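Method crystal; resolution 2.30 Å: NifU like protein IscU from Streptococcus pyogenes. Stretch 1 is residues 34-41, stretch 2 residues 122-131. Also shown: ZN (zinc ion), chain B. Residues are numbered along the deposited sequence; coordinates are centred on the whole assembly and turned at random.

Stretch 1, residues 34-41: QLNNPTCG
Stretch 2, residues 122-131: PQRIKCSTLA

Residues 34-36 form the end of a strand that begins earlier in the chain, with phi/psi of -112/122 at Gln-34, -126/170 at Leu-35 and -147/178 at Asn-36. Beyond it the chain loosens into a loop: Asn-37 (-10/146), Pro-38 (-59/-41), Thr-39 (152/-21), Cys-40 (-63/-34) and Gly-41 (107/33). At the angles of Gly-41 a CB would jam against the carbonyl O of Cys-40, so glycine suits this turn. The second stretch is helical and continues beyond Ala-131, but it is kinked: the N atoms of Cys-127 and Ala-131 lack bonds to the preceding turn. Regular bonds join Ser-128 N to Arg-124 O and Thr-129 N to Ile-125 O, each 3.0 Å, while Leu-130 N to Lys-126 O is weak at 3.3 Å.

The register runs in opposite senses along the two chains. The CA atoms of Asn-36 and Leu-130 lie 7.2 Å apart, and those of Pro-38 and Lys-126 close to 5.2 Å. No hydrogen bond crosses the contact, which buries 340 Å² in total and rests on packing.

Leu-130 (chi1 t, chi2 p) points toward the strand. Its CD1 lies 3.7 Å from Leu-35 CB and 4.0 Å from Asn-36 N, so a branched apolar side chain covers both a neighbouring leucine and the strand backbone. Leu-35 also points toward the helix, with chi1 between wells at -27° and chi2 t. The side chains of Asn-36 and Asn-37, both chi1 p, start away from the helix and bond to each other, Asn-36 ND2 donating to Asn-37 OD1 at 2.8 Å.

Pro-38 makes the tightest approach. Its compact ring, puckered C-gamma exo, points toward the helix and sits against the backbone: CG is 3.4 Å from Cys-127 N and 3.5 Å from Lys-126 C. Pro-38 CB also meets Lys-126 CB at 3.6 Å. Lys-126 (chi1 t, chi2 p) starts toward the loop, but its end leads away, leaving the aliphatic base in contact and the charged amine free of it.

Cys-127, chi1 m, leaves the helix sideways and binds zinc through SG at 2.2 Å; two further ligand atoms come from elsewhere in the structure. Thiolate sulfur is a favourable zinc ligand. The same SG lies 3.8 Å from Pro-38 CG and 4.1 Å from Cys-40 CB, so the loop packs beside the metal-binding sulfur. On the helix itself, Ser-128 OG, chi1 p, donates a very short 2.5 Å bond to Ile-125 O, turning its hydroxyl back to the preceding turn.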

# COMPACT_ATOMS: atom_id res chain seq x y z
N GLN A 34 9.49 5.19 8.14
CA GLN A 34 8.36 5.95 8.62
C GLN A 34 8.13 7.21 7.81
O GLN A 34 9.01 8.05 7.68
CB GLN A 34 8.54 6.28 10.09
CG GLN A 34 7.99 5.20 11.04
CD GLN A 34 9.09 4.51 11.83
OE1 GLN A 34 10.13 4.16 11.27
NE2 GLN A 34 8.87 4.31 13.13
N LEU A 35 6.94 7.31 7.24
CA LEU A 35 6.41 8.55 6.68
C LEU A 35 5.04 8.89 7.28
O LEU A 35 4.41 8.06 7.93
CB LEU A 35 6.27 8.42 5.16
CG LEU A 35 7.19 7.46 4.41
CD1 LEU A 35 6.87 7.56 2.93
CD2 LEU A 35 8.67 7.74 4.68
N ASN A 36 4.55 10.09 7.01
CA ASN A 36 3.25 10.47 7.54
C ASN A 36 2.39 11.42 6.69
O ASN A 36 2.78 11.87 5.62
CB ASN A 36 3.38 10.95 9.02
CG ASN A 36 4.19 12.23 9.18
OD1 ASN A 36 5.30 12.21 9.72
ND2 ASN A 36 3.61 13.36 8.79
N ASN A 37 1.21 11.66 7.26
CA ASN A 37 0.01 12.29 6.70
C ASN A 37 0.00 12.99 5.34
O ASN A 37 0.99 13.60 4.91
CB ASN A 37 -0.62 13.21 7.77
CG ASN A 37 0.18 14.49 8.03
OD1 ASN A 37 1.35 14.61 7.64
ND2 ASN A 37 -0.46 15.45 8.70
N PRO A 38 -1.14 12.89 4.65
CA PRO A 38 -1.57 13.93 3.70
C PRO A 38 -1.71 15.29 4.43
O PRO A 38 -1.29 16.35 3.95
CB PRO A 38 -2.96 13.44 3.25
CG PRO A 38 -3.01 11.95 3.58
CD PRO A 38 -2.08 11.75 4.71
N THR A 39 -2.27 15.20 5.63
CA THR A 39 -2.80 16.29 6.45
C THR A 39 -3.89 15.63 7.29
O THR A 39 -4.28 16.13 8.33
CB THR A 39 -3.42 17.42 5.61
OG1 THR A 39 -2.40 18.08 4.85
CG2 THR A 39 -3.96 18.54 6.51
N CYS A 40 -4.37 14.48 6.80
CA CYS A 40 -5.38 13.67 7.44
C CYS A 40 -4.95 13.12 8.80
O CYS A 40 -5.78 12.94 9.69
CB CYS A 40 -5.72 12.49 6.53
SG CYS A 40 -7.18 11.59 7.07
N GLY A 41 -3.67 12.81 8.93
CA GLY A 41 -3.10 12.30 10.17
C GLY A 41 -2.76 10.83 10.10
O GLY A 41 -2.84 10.12 11.10
N PRO A 122 -9.91 13.83 -4.04
CA PRO A 122 -8.57 14.45 -4.02
C PRO A 122 -7.82 14.38 -2.68
O PRO A 122 -6.62 14.09 -2.65
CB PRO A 122 -8.86 15.93 -4.34
CG PRO A 122 -10.16 15.93 -5.07
CD PRO A 122 -10.92 14.73 -4.62
N GLN A 123 -8.52 14.67 -1.59
CA GLN A 123 -7.95 14.54 -0.25
C GLN A 123 -7.58 13.09 0.12
O GLN A 123 -6.75 12.88 1.01
CB GLN A 123 -8.90 15.13 0.80
CG GLN A 123 -9.19 16.64 0.65
CD GLN A 123 -10.15 17.16 1.73
OE1 GLN A 123 -10.71 16.37 2.51
NE2 GLN A 123 -10.35 18.49 1.78
N ARG A 124 -8.20 12.11 -0.52
CA ARG A 124 -7.92 10.69 -0.26
C ARG A 124 -6.72 10.11 -1.06
O ARG A 124 -6.18 9.05 -0.69
CB ARG A 124 -9.17 9.84 -0.56
CG ARG A 124 -10.45 10.26 0.19
CD ARG A 124 -10.33 10.13 1.66
NE ARG A 124 -11.52 10.53 2.38
CZ ARG A 124 -11.73 10.26 3.67
NH1 ARG A 124 -10.84 9.56 4.35
NH2 ARG A 124 -12.85 10.65 4.28
N ILE A 125 -6.35 10.76 -2.16
CA ILE A 125 -5.23 10.31 -2.97
C ILE A 125 -4.02 10.01 -2.08
O ILE A 125 -3.47 8.90 -2.11
CB ILE A 125 -4.84 11.37 -4.03
CG1 ILE A 125 -6.04 11.82 -4.88
CG2 ILE A 125 -3.70 10.85 -4.92
CD1 ILE A 125 -6.71 10.75 -5.60
N LYS A 126 -3.63 10.99 -1.28
CA LYS A 126 -2.45 10.85 -0.43
C LYS A 126 -2.67 9.88 0.75
O LYS A 126 -1.71 9.31 1.28
CB LYS A 126 -1.97 12.23 0.06
CG LYS A 126 -0.51 12.31 0.55
CD LYS A 126 0.52 12.17 -0.60
CE LYS A 126 1.24 13.49 -0.88
NZ LYS A 126 0.40 14.39 -1.75
N CYS A 127 -3.92 9.68 1.16
CA CYS A 127 -4.23 8.63 2.14
C CYS A 127 -3.80 7.26 1.55
O CYS A 127 -3.08 6.46 2.17
CB CYS A 127 -5.73 8.63 2.50
SG CYS A 127 -6.36 10.19 3.23
N SER A 128 -4.22 7.03 0.32
CA SER A 128 -3.98 5.78 -0.37
C SER A 128 -2.51 5.55 -0.80
O SER A 128 -2.01 4.44 -0.75
CB SER A 128 -4.91 5.72 -1.56
OG SER A 128 -4.54 6.68 -2.52
N THR A 129 -1.79 6.61 -1.15
CA THR A 129 -0.41 6.44 -1.65
C THR A 129 0.65 6.33 -0.55
O THR A 129 1.74 5.84 -0.82
CB THR A 129 -0.03 7.56 -2.60
OG1 THR A 129 -0.13 8.80 -1.92
CG2 THR A 129 -1.02 7.65 -3.77
N LEU A 130 0.32 6.73 0.67
CA LEU A 130 1.28 6.74 1.76
C LEU A 130 2.11 5.46 1.88
O LEU A 130 3.34 5.51 1.94
CB LEU A 130 0.57 7.03 3.10
CG LEU A 130 1.40 7.14 4.40
CD1 LEU A 130 2.67 7.94 4.26
CD2 LEU A 130 0.55 7.74 5.50
N ALA A 131 1.44 4.33 1.91
CA ALA A 131 2.12 3.04 2.03
C ALA A 131 3.06 2.80 0.85
O ALA A 131 4.21 2.36 1.01
CB ALA A 131 1.14 1.95 2.12
ZN ZN B . -6.28 9.59 5.39